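Local coordinates for protein apical membrane antigen AMA1 (PDB 4YIV) that serves as a microneme protein essential for host cell invasion, forming part of the moving junction between the parasite's apical tip and the target cell, at residues Q43-D48 / S214-E219; T255-V260 / F302-T307; F23-R26 / H31-Q34; S130-R135 / K164-H169. All blocks are in the same frame, centred on the assembly; numbering follows the deposited sequence.

Contact 1: Q43-D48 / S214-E219. With CO (cobalt (II) ion), chain G.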
loop_
_atom_site.group_PDB
_atom_site.type_symbol
_atom_site.label_atom_id
_atom_site.label_comp_id
_atom_site.label_asym_id
_atom_site.label_seq_id
_atom_site.Cartn_x
_atom_site.Cartn_y
_atom_site.Cartn_z
ATOM N N GLN A 43 10.415 -2.756 11.515
ATOM C CA GLN A 43 11.689 -2.426 12.177
ATOM C C GLN A 43 11.513 -1.946 13.612
ATOM O O GLN A 43 10.396 -1.762 14.109
ATOM C CB GLN A 43 12.456 -1.344 11.366
ATOM C CG GLN A 43 13.238 -1.955 10.195
ATOM C CD GLN A 43 13.674 -0.998 9.075
ATOM O OE1 GLN A 43 14.125 -1.462 8.032
ATOM N NE2 GLN A 43 13.540 0.308 9.274
ATOM N N ASP A 44 12.642 -1.697 14.271
ATOM C CA ASP A 44 12.635 -1.189 15.633
ATOM C C ASP A 44 13.789 -0.230 15.771
ATOM O O ASP A 44 14.891 -0.535 15.312
ATOM C CB ASP A 44 12.776 -2.312 16.662
ATOM C CG ASP A 44 11.742 -3.407 16.477
ATOM O OD1 ASP A 44 11.996 -4.308 15.653
ATOM O OD2 ASP A 44 10.689 -3.323 17.148
ATOM N N LYS A 45 13.558 0.907 16.407
ATOM C CA LYS A 45 14.609 1.903 16.565
ATOM C C LYS A 45 14.496 2.507 17.939
ATOM O O LYS A 45 13.407 2.600 18.490
ATOM C CB LYS A 45 14.512 2.995 15.507
ATOM C CG LYS A 45 14.650 2.494 14.075
ATOM C CD LYS A 45 16.076 2.092 13.794
ATOM C CE LYS A 45 16.251 1.441 12.452
ATOM N NZ LYS A 45 15.659 2.206 11.365
ATOM N N GLU A 46 15.636 2.903 18.487
ATOM C CA GLU A 46 15.724 3.459 19.830
ATOM C C GLU A 46 15.577 4.975 19.918
ATOM O O GLU A 46 16.247 5.725 19.203
ATOM C CB GLU A 46 17.076 3.028 20.416
ATOM C CG GLU A 46 17.193 3.288 21.891
ATOM C CD GLU A 46 18.571 2.949 22.404
ATOM O OE1 GLU A 46 19.095 1.866 22.032
ATOM O OE2 GLU A 46 19.136 3.783 23.146
ATOM N N VAL A 47 14.666 5.413 20.777
ATOM C CA VAL A 47 14.532 6.806 21.178
ATOM C C VAL A 47 14.457 6.892 22.697
ATOM O O VAL A 47 13.616 6.221 23.294
ATOM C CB VAL A 47 13.263 7.433 20.593
ATOM C CG1 VAL A 47 13.183 8.924 20.902
ATOM C CG2 VAL A 47 13.200 7.171 19.080
ATOM N N ASP A 48 15.280 7.734 23.329
ATOM C CA ASP A 48 15.221 7.876 24.805
ATOM C C ASP A 48 15.394 6.528 25.497
ATOM O O ASP A 48 14.733 6.238 26.504
ATOM C CB ASP A 48 13.895 8.463 25.259
ATOM C CG ASP A 48 13.591 9.816 24.635
ATOM O OD1 ASP A 48 14.482 10.688 24.631
ATOM O OD2 ASP A 48 12.439 10.023 24.196
ATOM N N SER A 214 5.961 4.062 4.772
ATOM C CA SER A 214 7.051 4.219 5.718
ATOM C C SER A 214 8.050 5.229 5.147
ATOM O O SER A 214 8.084 5.484 3.929
ATOM C CB SER A 214 7.746 2.885 6.010
ATOM O OG SER A 214 8.843 2.659 5.175
ATOM N N ALA A 215 8.887 5.792 6.011
ATOM C CA ALA A 215 9.931 6.704 5.545
ATOM C C ALA A 215 10.894 6.020 4.620
ATOM O O ALA A 215 11.576 6.706 3.837
ATOM C CB ALA A 215 10.696 7.308 6.694
ATOM N N TYR A 216 10.969 4.694 4.686
ATOM C CA TYR A 216 11.983 3.984 3.919
ATOM C C TYR A 216 11.618 3.836 2.428
ATOM O O TYR A 216 12.458 3.415 1.604
ATOM C CB TYR A 216 12.288 2.620 4.582
ATOM C CG TYR A 216 12.872 2.894 5.948
ATOM C CD1 TYR A 216 14.241 3.111 6.092
ATOM C CD2 TYR A 216 12.050 3.083 7.063
ATOM C CE1 TYR A 216 14.793 3.460 7.308
ATOM C CE2 TYR A 216 12.595 3.442 8.288
ATOM C CZ TYR A 216 13.978 3.624 8.402
ATOM O OH TYR A 216 14.570 3.988 9.600
ATOM N N VAL A 217 10.390 4.197 2.066
ATOM C CA VAL A 217 10.059 4.414 0.647
ATOM C C VAL A 217 11.034 5.475 0.069
ATOM O O VAL A 217 11.309 5.525 -1.128
ATOM C CB VAL A 217 8.619 4.871 0.467
ATOM C CG1 VAL A 217 8.295 5.159 -1.011
ATOM C CG2 VAL A 217 7.623 3.806 1.004
ATOM N N GLY A 218 11.491 6.359 0.936
ATOM C CA GLY A 218 12.319 7.470 0.539
ATOM C C GLY A 218 13.808 7.217 0.487
ATOM O O GLY A 218 14.548 8.112 0.097
ATOM N N GLU A 219 14.262 6.040 0.916
ATOM C CA GLU A 219 15.715 5.742 0.930
ATOM C C GLU A 219 16.291 5.735 -0.498
ATOM O O GLU A 219 17.364 6.290 -0.769
ATOM C CB GLU A 219 15.993 4.376 1.607
ATOM C CG GLU A 219 17.513 4.032 1.719
ATOM C CD GLU A 219 17.814 2.875 2.676
ATOM O OE1 GLU A 219 19.004 2.573 2.886
ATOM O OE2 GLU A 219 16.880 2.278 3.234
HETATM CO CO CO G . 10.150 -5.660 15.811
HETATM O O HOH W 1 8.949 -4.043 14.580
#
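Q43 sends its CG anti to the carbonyl carbon (chi1 -82°) and then runs extended, which delivers its amide over one face of the Y216 ring; K45 instead folds back at chi2 (-72°) and again at chi4, bringing its ammonium to the phenol end. Q43 NE2 lies 3.4 Å from Y216 CE2 and 3.5 Å from Y216 CZ, above the plane but shifted toward the rim. Amide and ring planes stand 81° apart, so the amide points into the ring rather than stacking on it. K45 NZ and Y216 OH, approaching from opposite directions, are 2.7 Å apart, yet the angle is too poor for a hydrogen bond. A shared partner explains the crowding: E54 takes K45 NZ in a salt bridge and Q43 NE2 in a hydrogen bond through OE1, while its OE2 is hydrogen-bonded to Y216 OH.

E54 belongs to the other strand of the two-stranded antiparallel sheet 43-47/50-54, so the contact places one face of this sheet against the short 3-10 segment 215-218. An ST turn shapes the approach to that segment: S214 OG accepts from Y216 N at 3.0 Å, and S214 OG is also hydrogen-bonded to G57 O. R156 is a further partner of Y216 OH, fixing the phenol from a second residue.

Between Q43 and K45, D44 binds a cobalt ion through OD1 at 2.3 Å. H292 is the other protein ligand. Water 1, 2.4 Å from the cobalt, donates to Q43 O at 2.7 Å and thereby ties the metal to the strand backbone.

Contact 2: T255-V260 / F302-T307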
loop_
_atom_site.group_PDB
_atom_site.type_symbol
_atom_site.label_atom_id
_atom_site.label_comp_id
_atom_site.label_asym_id
_atom_site.label_seq_id
_atom_site.Cartn_x
_atom_site.Cartn_y
_atom_site.Cartn_z
ATOM N N THR A 255 -7.062 -20.684 -2.555
ATOM C CA THR A 255 -7.678 -19.408 -2.901
ATOM C C THR A 255 -9.028 -19.193 -2.221
ATOM O O THR A 255 -9.866 -20.075 -2.153
ATOM C CB THR A 255 -7.838 -19.288 -4.439
ATOM O OG1 THR A 255 -6.525 -19.329 -5.013
ATOM C CG2 THR A 255 -8.531 -17.972 -4.807
ATOM N N VAL A 256 -9.214 -18.001 -1.674
ATOM C CA VAL A 256 -10.470 -17.591 -1.148
ATOM C C VAL A 256 -11.234 -16.925 -2.288
ATOM O O VAL A 256 -10.744 -15.959 -2.886
ATOM C CB VAL A 256 -10.292 -16.603 0.054
ATOM C CG1 VAL A 256 -11.628 -16.100 0.554
ATOM C CG2 VAL A 256 -9.509 -17.277 1.193
ATOM N N ILE A 257 -12.449 -17.393 -2.547
ATOM C CA ILE A 257 -13.332 -16.759 -3.537
ATOM C C ILE A 257 -14.586 -16.231 -2.866
ATOM O O ILE A 257 -15.276 -16.982 -2.199
ATOM C CB ILE A 257 -13.734 -17.762 -4.664
ATOM C CG1 ILE A 257 -12.496 -18.250 -5.414
ATOM C CG2 ILE A 257 -14.758 -17.122 -5.625
ATOM C CD1 ILE A 257 -12.755 -19.344 -6.410
ATOM N N GLU A 258 -14.883 -14.944 -3.026
ATOM C CA GLU A 258 -16.070 -14.365 -2.425
ATOM C C GLU A 258 -16.864 -13.508 -3.403
ATOM O O GLU A 258 -16.298 -12.875 -4.308
ATOM C CB GLU A 258 -15.658 -13.545 -1.184
ATOM C CG GLU A 258 -15.012 -14.445 -0.132
ATOM C CD GLU A 258 -14.338 -13.694 1.010
ATOM O OE1 GLU A 258 -14.141 -12.461 0.884
ATOM O OE2 GLU A 258 -13.999 -14.364 2.030
ATOM N N ARG A 259 -18.187 -13.496 -3.234
ATOM C CA ARG A 259 -19.040 -12.627 -4.039
ATOM C C ARG A 259 -18.799 -11.153 -3.702
ATOM O O ARG A 259 -18.638 -10.791 -2.542
ATOM C CB ARG A 259 -20.514 -12.976 -3.825
ATOM C CG ARG A 259 -20.890 -14.364 -4.335
ATOM C CD ARG A 259 -22.336 -14.434 -4.808
ATOM N NE ARG A 259 -22.620 -15.768 -5.329
ATOM C CZ ARG A 259 -22.960 -16.810 -4.577
ATOM N NH1 ARG A 259 -23.185 -17.995 -5.141
ATOM N NH2 ARG A 259 -23.081 -16.668 -3.262
ATOM N N VAL A 260 -18.761 -10.298 -4.718
ATOM C CA VAL A 260 -18.725 -8.862 -4.481
ATOM C C VAL A 260 -19.728 -8.175 -5.388
ATOM O O VAL A 260 -20.064 -8.695 -6.447
ATOM C CB VAL A 260 -17.307 -8.282 -4.719
ATOM C CG1 VAL A 260 -16.345 -8.881 -3.730
ATOM C CG2 VAL A 260 -16.835 -8.568 -6.159
ATOM N N PHE A 302 -8.111 -10.721 -7.636
ATOM C CA PHE A 302 -8.798 -10.130 -8.784
ATOM C C PHE A 302 -10.286 -10.273 -8.772
ATOM O O PHE A 302 -10.870 -11.223 -8.246
ATOM C CB PHE A 302 -8.258 -10.691 -10.117
ATOM C CG PHE A 302 -8.296 -12.204 -10.244
ATOM C CD1 PHE A 302 -9.440 -12.867 -10.699
ATOM C CD2 PHE A 302 -7.165 -12.961 -9.930
ATOM C CE1 PHE A 302 -9.438 -14.271 -10.847
ATOM C CE2 PHE A 302 -7.155 -14.349 -10.090
ATOM C CZ PHE A 302 -8.293 -14.996 -10.548
ATOM N N TYR A 303 -10.888 -9.251 -9.358
ATOM C CA TYR A 303 -12.276 -9.259 -9.692
ATOM C C TYR A 303 -12.464 -10.014 -11.002
ATOM O O TYR A 303 -11.644 -9.896 -11.914
ATOM C CB TYR A 303 -12.763 -7.841 -9.813
ATOM C CG TYR A 303 -14.162 -7.770 -10.292
ATOM C CD1 TYR A 303 -14.434 -7.744 -11.651
ATOM C CD2 TYR A 303 -15.218 -7.732 -9.400
ATOM C CE1 TYR A 303 -15.708 -7.685 -12.109
ATOM C CE2 TYR A 303 -16.513 -7.683 -9.858
ATOM C CZ TYR A 303 -16.741 -7.647 -11.223
ATOM O OH TYR A 303 -18.009 -7.589 -11.738
ATOM N N TYR A 304 -13.523 -10.811 -11.084
ATOM C CA TYR A 304 -13.889 -11.484 -12.323
ATOM C C TYR A 304 -15.377 -11.772 -12.264
ATOM O O TYR A 304 -16.012 -11.544 -11.245
ATOM C CB TYR A 304 -13.090 -12.772 -12.535
ATOM C CG TYR A 304 -13.410 -13.889 -11.550
ATOM C CD1 TYR A 304 -12.983 -13.830 -10.230
ATOM C CD2 TYR A 304 -14.134 -14.993 -11.949
ATOM C CE1 TYR A 304 -13.276 -14.839 -9.337
ATOM C CE2 TYR A 304 -14.434 -16.014 -11.074
ATOM C CZ TYR A 304 -14.006 -15.941 -9.770
ATOM O OH TYR A 304 -14.308 -16.967 -8.904
ATOM N N VAL A 305 -15.921 -12.261 -13.374
ATOM C CA VAL A 305 -17.336 -12.546 -13.477
ATOM C C VAL A 305 -17.483 -14.038 -13.700
ATOM O O VAL A 305 -16.882 -14.608 -14.609
ATOM C CB VAL A 305 -17.995 -11.761 -14.610
ATOM C CG1 VAL A 305 -19.471 -12.145 -14.732
ATOM C CG2 VAL A 305 -17.859 -10.272 -14.341
ATOM N N ASP A 306 -18.228 -14.670 -12.808
ATOM C CA ASP A 306 -18.409 -16.108 -12.830
ATOM C C ASP A 306 -19.308 -16.466 -14.026
ATOM O O ASP A 306 -20.007 -15.604 -14.563
ATOM C CB ASP A 306 -19.024 -16.569 -11.503
ATOM C CG ASP A 306 -18.871 -18.057 -11.261
ATOM O OD1 ASP A 306 -17.748 -18.596 -11.434
ATOM O OD2 ASP A 306 -19.893 -18.683 -10.888
ATOM N N THR A 307 -19.281 -17.728 -14.441
ATOM C CA THR A 307 -20.067 -18.185 -15.591
ATOM C C THR A 307 -21.550 -17.826 -15.428
ATOM O O THR A 307 -22.268 -17.619 -16.409
ATOM C CB THR A 307 -19.921 -19.706 -15.786
ATOM O OG1 THR A 307 -20.470 -20.383 -14.648
ATOM C CG2 THR A 307 -18.444 -20.097 -15.946
#
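The phenolic oxygen of Y304 is met by three carbons of I257: CG2 at 3.3 Å, CD1 at 3.8 Å and CG1 at 4.1 Å from Y304 OH. The two segments are strands of one five-stranded antiparallel sheet, but not adjacent ones. Strand 311-316 runs between them, bonded through its backbone to both, which explains why the CA atoms of I257 and F302 stand 9.6 Å apart. Helix 263-272 packs on this sheet and is joined to strand 311-316 by the disulfide C266-C313, an arrangement consistent with a PAN domain.

The side chains meet across the intervening strand 311-316 on both of its faces. On one, the side chains of Y304 and I257 cross at about a right angle and CG2 sits near the ring plane, at the edge; with CG2 anti to the I257 backbone N and CG1 beside it (chi1 -61°), CG2 is the branch that comes closest to the oxygen. T250, R237 and K312 also touch Y304.

On the helix side, V260 packs against Q265 and K269, and Y303 against K263 and C266. Here too a methyl meets a ring at its edge rather than over its face: V260 CG2 lies 3.7 Å from Y303 CD2 and 3.8 Å from Y303 CE2.

Contact 3: F23-R26 / H31-Q34. With CO (cobalt (II) ion), chain I; NAG (2-acetamido-2-deoxy-beta-D-glucopyranose), chain B.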
loop_
_atom_site.group_PDB
_atom_site.type_symbol
_atom_site.label_atom_id
_atom_site.label_comp_id
_atom_site.label_asym_id
_atom_site.label_seq_id
_atom_site.Cartn_x
_atom_site.Cartn_y
_atom_site.Cartn_z
ATOM N N PHE A 23 8.605 -6.618 -15.539
ATOM C CA PHE A 23 7.257 -6.128 -15.308
ATOM C C PHE A 23 6.604 -6.910 -14.177
ATOM O O PHE A 23 6.029 -6.314 -13.258
ATOM C CB PHE A 23 6.420 -6.225 -16.582
ATOM C CG PHE A 23 4.941 -6.008 -16.370
ATOM C CD1 PHE A 23 4.413 -4.731 -16.247
ATOM C CD2 PHE A 23 4.084 -7.092 -16.300
ATOM C CE1 PHE A 23 3.051 -4.543 -16.047
ATOM C CE2 PHE A 23 2.721 -6.921 -16.111
ATOM C CZ PHE A 23 2.200 -5.651 -15.981
ATOM N N MET A 24 6.719 -8.234 -14.223
ATOM C CA MET A 24 6.094 -9.084 -13.213
ATOM C C MET A 24 6.700 -8.933 -11.827
ATOM O O MET A 24 6.022 -9.212 -10.829
ATOM C CB MET A 24 6.170 -10.549 -13.616
ATOM C CG MET A 24 5.294 -10.917 -14.794
ATOM S SD MET A 24 3.541 -10.576 -14.581
ATOM C CE MET A 24 3.174 -11.715 -13.248
ATOM N N GLU A 25 7.970 -8.530 -11.759
ATOM C CA GLU A 25 8.640 -8.264 -10.481
ATOM C C GLU A 25 7.867 -7.267 -9.592
ATOM O O GLU A 25 7.839 -7.396 -8.371
ATOM C CB GLU A 25 10.053 -7.711 -10.729
ATOM C CG GLU A 25 11.153 -8.758 -10.751
ATOM C CD GLU A 25 11.848 -8.941 -9.401
ATOM O OE1 GLU A 25 12.461 -7.983 -8.895
ATOM O OE2 GLU A 25 11.807 -10.056 -8.847
ATOM N N ARG A 26 7.200 -6.300 -10.205
ATOM C CA ARG A 26 6.547 -5.260 -9.430
ATOM C C ARG A 26 5.448 -5.811 -8.532
ATOM O O ARG A 26 4.978 -5.109 -7.622
ATOM C CB ARG A 26 5.985 -4.179 -10.350
ATOM C CG ARG A 26 4.770 -4.560 -11.107
ATOM C CD ARG A 26 4.425 -3.538 -12.181
ATOM N NE ARG A 26 5.598 -3.145 -12.953
ATOM C CZ ARG A 26 5.609 -2.205 -13.893
ATOM N NH1 ARG A 26 4.490 -1.541 -14.205
ATOM N NH2 ARG A 26 6.753 -1.948 -14.520
ATOM N N HIS A 31 9.484 -9.378 -1.990
ATOM C CA HIS A 31 10.767 -8.978 -2.555
ATOM C C HIS A 31 11.124 -7.509 -2.322
ATOM O O HIS A 31 12.167 -7.182 -1.813
ATOM C CB HIS A 31 10.792 -9.312 -4.062
ATOM C CG HIS A 31 12.114 -9.063 -4.722
ATOM N ND1 HIS A 31 13.314 -9.252 -4.073
ATOM C CD2 HIS A 31 12.426 -8.669 -5.981
ATOM C CE1 HIS A 31 14.310 -8.964 -4.891
ATOM N NE2 HIS A 31 13.797 -8.607 -6.057
ATOM N N HIS A 32 10.232 -6.620 -2.695
ATOM C CA HIS A 32 10.486 -5.194 -2.698
ATOM C C HIS A 32 9.919 -4.495 -1.456
ATOM O O HIS A 32 10.585 -3.747 -0.771
ATOM C CB HIS A 32 9.872 -4.644 -3.984
ATOM C CG HIS A 32 10.307 -5.397 -5.191
ATOM N ND1 HIS A 32 9.468 -5.709 -6.239
ATOM C CD2 HIS A 32 11.516 -5.915 -5.507
ATOM C CE1 HIS A 32 10.145 -6.380 -7.148
ATOM N NE2 HIS A 32 11.390 -6.499 -6.738
ATOM N N HIS A 33 8.650 -4.765 -1.171
ATOM C CA HIS A 33 8.037 -4.035 -0.047
ATOM C C HIS A 33 8.610 -4.492 1.308
ATOM O O HIS A 33 9.009 -3.664 2.128
ATOM C CB HIS A 33 6.493 -4.182 -0.041
ATOM C CG HIS A 33 5.827 -3.454 1.097
ATOM N ND1 HIS A 33 5.829 -2.079 1.199
ATOM C CD2 HIS A 33 5.141 -3.909 2.180
ATOM C CE1 HIS A 33 5.179 -1.719 2.296
ATOM N NE2 HIS A 33 4.752 -2.810 2.908
ATOM N N GLN A 34 8.597 -5.810 1.532
ATOM C CA GLN A 34 9.362 -6.470 2.601
ATOM C C GLN A 34 8.867 -6.213 4.036
ATOM O O GLN A 34 9.599 -6.439 5.001
ATOM C CB GLN A 34 10.847 -6.077 2.511
ATOM C CG GLN A 34 11.523 -6.633 1.307
ATOM C CD GLN A 34 12.974 -6.231 1.257
ATOM O OE1 GLN A 34 13.327 -5.224 0.662
ATOM N NE2 GLN A 34 13.823 -7.010 1.914
HETATM CO CO CO I . 13.976 -7.497 -7.358
HETATM C C1 NAG B . 9.264 -13.273 -4.599
HETATM C C2 NAG B . 9.660 -14.598 -5.245
HETATM C C3 NAG B . 10.238 -15.564 -4.221
HETATM C C4 NAG B . 11.351 -14.884 -3.440
HETATM C C5 NAG B . 10.842 -13.584 -2.832
HETATM C C6 NAG B . 11.949 -12.877 -2.059
HETATM C C7 NAG B . 8.128 -14.820 -7.113
HETATM C C8 NAG B . 6.846 -15.422 -7.606
HETATM N N2 NAG B . 8.511 -15.196 -5.896
HETATM O O3 NAG B . 10.756 -16.720 -4.889
HETATM O O4 NAG B . 11.810 -15.754 -2.400
HETATM O O5 NAG B . 10.351 -12.718 -3.855
HETATM O O6 NAG B . 12.960 -12.435 -2.970
HETATM O O7 NAG B . 8.779 -14.036 -7.786
HETATM O O HOH W 2 14.784 -9.611 -8.381
HETATM O O HOH W 3 16.026 -7.884 -7.185
HETATM O O HOH W 4 14.846 -5.675 -6.663
#
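E25 and H31 face each other with 8.2 Å between their CA atoms, and R26 and H32 with 7.8 Å between theirs, as the chain leaves helix 18-25 and bends back within a few residues. The returning segment has helical phi/psi at 31-33 but lacks regular helical bonds; side chains and a metal span the gap.

The carboxylate of E25, on a chain bent at chi2, supplies the shared atom. E25 OE1 binds a cobalt ion at 2.2 Å. H31, with CG anti to its backbone N (chi1 -174°), puts NE2 on the same ion; the modelled length of 1.7 Å is implausibly short, so the exact position of the metal is doubtful. In the modelled conformer of H32, one of two, NE2 donates to the same E25 OE1 at 2.8 Å. The N-H arrives from well above the carboxylate plane, whereas the oxygen lies in the plane of the imidazole; the two planes are 80° apart.

The turn from helix to loop thus carries a cobalt site of E25, H31 and H32, in which E25 and H31 are the modelled ligands and three waters complete the modelled first shell. H32 NE2 stands 2.8 Å from the cobalt, roughly across it from water 3, and could face the metal instead of E25 if ion or ring shifted. K227 is weakly hydrogen-bonded at both ends, its backbone O with H32 ND1 and its NZ with E25 OE1.

On the glycan side, H31 CB rests 3.4 Å from O5 of the N-acetylglucosamine, and H31 N is hydrogen-bonded to N28 OD1.

Contact 4: S130-R135 / K164-H169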
loop_
_atom_site.group_PDB
_atom_site.type_symbol
_atom_site.label_atom_id
_atom_site.label_comp_id
_atom_site.label_asym_id
_atom_site.label_seq_id
_atom_site.Cartn_x
_atom_site.Cartn_y
_atom_site.Cartn_z
ATOM N N SER A 130 12.635 12.075 -8.426
ATOM C CA SER A 130 12.088 12.548 -9.697
ATOM C C SER A 130 10.562 12.630 -9.795
ATOM O O SER A 130 10.046 12.997 -10.853
ATOM C CB SER A 130 12.598 11.625 -10.797
ATOM O OG SER A 130 11.804 10.457 -10.852
ATOM N N THR A 131 9.831 12.251 -8.737
ATOM C CA THR A 131 8.354 12.308 -8.735
ATOM C C THR A 131 7.891 12.988 -7.467
ATOM O O THR A 131 8.622 13.024 -6.471
ATOM C CB THR A 131 7.652 10.921 -8.839
ATOM O OG1 THR A 131 7.843 10.177 -7.607
ATOM C CG2 THR A 131 8.153 10.136 -10.025
ATOM N N ASP A 132 6.682 13.543 -7.490
ATOM C CA ASP A 132 6.230 14.296 -6.328
ATOM C C ASP A 132 6.056 13.309 -5.182
ATOM O O ASP A 132 6.433 13.612 -4.049
ATOM C CB ASP A 132 4.921 15.054 -6.605
ATOM C CG ASP A 132 5.158 16.374 -7.384
ATOM O OD1 ASP A 132 6.323 16.810 -7.502
ATOM O OD2 ASP A 132 4.185 16.973 -7.890
ATOM N N LEU A 133 5.498 12.131 -5.470
ATOM C CA LEU A 133 5.324 11.138 -4.401
ATOM C C LEU A 133 6.687 10.764 -3.803
ATOM O O LEU A 133 6.873 10.673 -2.575
ATOM C CB LEU A 133 4.610 9.901 -4.922
ATOM C CG LEU A 133 4.454 8.760 -3.875
ATOM C CD1 LEU A 133 3.761 9.227 -2.600
ATOM C CD2 LEU A 133 3.651 7.585 -4.464
ATOM N N GLY A 134 7.664 10.562 -4.677
ATOM C CA GLY A 134 9.018 10.312 -4.225
ATOM C C GLY A 134 9.646 11.419 -3.416
ATOM O O GLY A 134 10.417 11.136 -2.507
ATOM N N ARG A 135 9.338 12.679 -3.739
ATOM C CA ARG A 135 9.871 13.816 -3.008
ATOM C C ARG A 135 9.327 13.813 -1.585
ATOM O O ARG A 135 10.041 14.146 -0.617
ATOM C CB ARG A 135 9.507 15.138 -3.697
ATOM C CG ARG A 135 10.242 15.369 -5.025
ATOM C CD ARG A 135 9.931 16.745 -5.655
ATOM N NE ARG A 135 10.722 16.806 -6.886
ATOM C CZ ARG A 135 10.282 16.474 -8.096
ATOM N NH1 ARG A 135 9.000 16.153 -8.308
ATOM N NH2 ARG A 135 11.142 16.493 -9.121
ATOM N N LYS A 164 -3.896 15.369 -3.774
ATOM C CA LYS A 164 -4.813 16.429 -4.185
ATOM C C LYS A 164 -4.307 17.817 -3.747
ATOM O O LYS A 164 -4.180 18.709 -4.574
ATOM C CB LYS A 164 -6.210 16.169 -3.622
ATOM C CG LYS A 164 -7.280 17.100 -4.147
ATOM C CD LYS A 164 -8.633 16.831 -3.452
ATOM C CE LYS A 164 -9.612 17.999 -3.642
ATOM N NZ LYS A 164 -10.960 17.770 -3.023
ATOM N N LYS A 165 -4.001 17.998 -2.464
ATOM C CA LYS A 165 -3.479 19.264 -1.971
ATOM C C LYS A 165 -1.985 19.432 -2.174
ATOM O O LYS A 165 -1.440 20.511 -1.951
ATOM C CB LYS A 165 -3.807 19.411 -0.498
ATOM C CG LYS A 165 -5.286 19.369 -0.234
ATOM C CD LYS A 165 -5.561 19.727 1.177
ATOM C CE LYS A 165 -7.036 19.901 1.408
ATOM N NZ LYS A 165 -7.248 20.285 2.842
ATOM N N ARG A 166 -1.325 18.364 -2.621
ATOM C CA ARG A 166 0.132 18.332 -2.740
ATOM C C ARG A 166 0.819 18.743 -1.461
ATOM O O ARG A 166 1.651 19.665 -1.453
ATOM C CB ARG A 166 0.616 19.218 -3.910
ATOM C CG ARG A 166 0.256 18.648 -5.225
ATOM C CD ARG A 166 0.759 19.511 -6.374
ATOM N NE ARG A 166 2.162 19.292 -6.703
ATOM C CZ ARG A 166 3.065 20.253 -6.901
ATOM N NH1 ARG A 166 2.733 21.536 -6.790
ATOM N NH2 ARG A 166 4.320 19.935 -7.216
ATOM N N LEU A 167 0.474 18.017 -0.388
ATOM C CA LEU A 167 1.008 18.223 0.958
ATOM C C LEU A 167 1.600 16.914 1.451
ATOM O O LEU A 167 0.967 15.873 1.303
ATOM C CB LEU A 167 -0.085 18.665 1.934
ATOM C CG LEU A 167 -0.621 20.066 1.694
ATOM C CD1 LEU A 167 -1.742 20.332 2.671
ATOM C CD2 LEU A 167 0.503 21.088 1.835
ATOM N N CYS A 168 2.758 17.012 2.084
ATOM C CA CYS A 168 3.473 15.872 2.645
ATOM C C CYS A 168 3.331 15.888 4.173
ATOM O O CYS A 168 3.861 16.770 4.858
ATOM C CB CYS A 168 4.940 15.922 2.226
ATOM S SG CYS A 168 5.876 14.412 2.648
ATOM N N HIS A 169 2.557 14.943 4.686
ATOM C CA HIS A 169 2.375 14.767 6.129
ATOM C C HIS A 169 3.364 13.804 6.708
ATOM O O HIS A 169 3.454 12.685 6.235
ATOM C CB HIS A 169 0.978 14.207 6.445
ATOM C CG HIS A 169 -0.136 15.137 6.082
ATOM N ND1 HIS A 169 -0.647 16.057 6.972
ATOM C CD2 HIS A 169 -0.833 15.290 4.934
ATOM C CE1 HIS A 169 -1.603 16.748 6.380
ATOM N NE2 HIS A 169 -1.731 16.307 5.144
#
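R166 grips D132 side-on, with two nitrogens converging on one oxygen: NH2 donates to D132 OD2 at 3.0 Å (N-H...O angle 151°) and R166 NE to the same D132 OD2 at 3.3 Å. Both arrive from one face of the carboxylate, tilted well out of its plane, while the oxygen stays close to the guanidinium plane; the two flat groups are 39° apart. A bend at chi3 (82°) turns the guanidinium edge toward the acid. The other oxygen, D132 OD1, takes a weak bond from R135 NH1 at 2.9 Å, so one carboxylate joins two arginines in a salt-bridge network.

R166 has an outside partner as well: its NH1 is hydrogen-bonded to E119, which with E122 binds a cadmium ion about 5 Å from the arginine side chain. The network thus links the start of helix 132-141 to helix 118-122.

D132 occupies the first turn of its helix, where a negative charge is probably favoured. Just before it T131 is the N-cap, its OG1 accepting from G134 N at 3.0 Å. Across the contact, R166 has left-handed backbone angles and forms a G1 beta bulge with L167 opposite D162, at the start of strand 167-170.

Around the ion pair, D132 and R166 both touch M118 and Y161. Deeper in, the disulfide C136-C168 fastens the same helix covalently to the same strand.

In the fold
All segments of contacts 1, 3 and 4 fall within the AMA1 family region, with contact 4 coming in sequence between the two segments of contact 1; their centres are about 19 to 22 Å apart. Helix 132-141 connects contacts 1 and 4, since residues of 214-219 touch it beyond the turn that carries D132. Contact 2 sits across the chain's centre from contacts 1 and 4, its centre about 37 and 35 Å from theirs, and about 24 Å from that of contact 3. Even so, H292, which completes the cobalt site of contact 1, comes from the linker between the strands of contact 2; the unmodelled Gly-Ser run just before it probably marks the engineered DII-loop deletion.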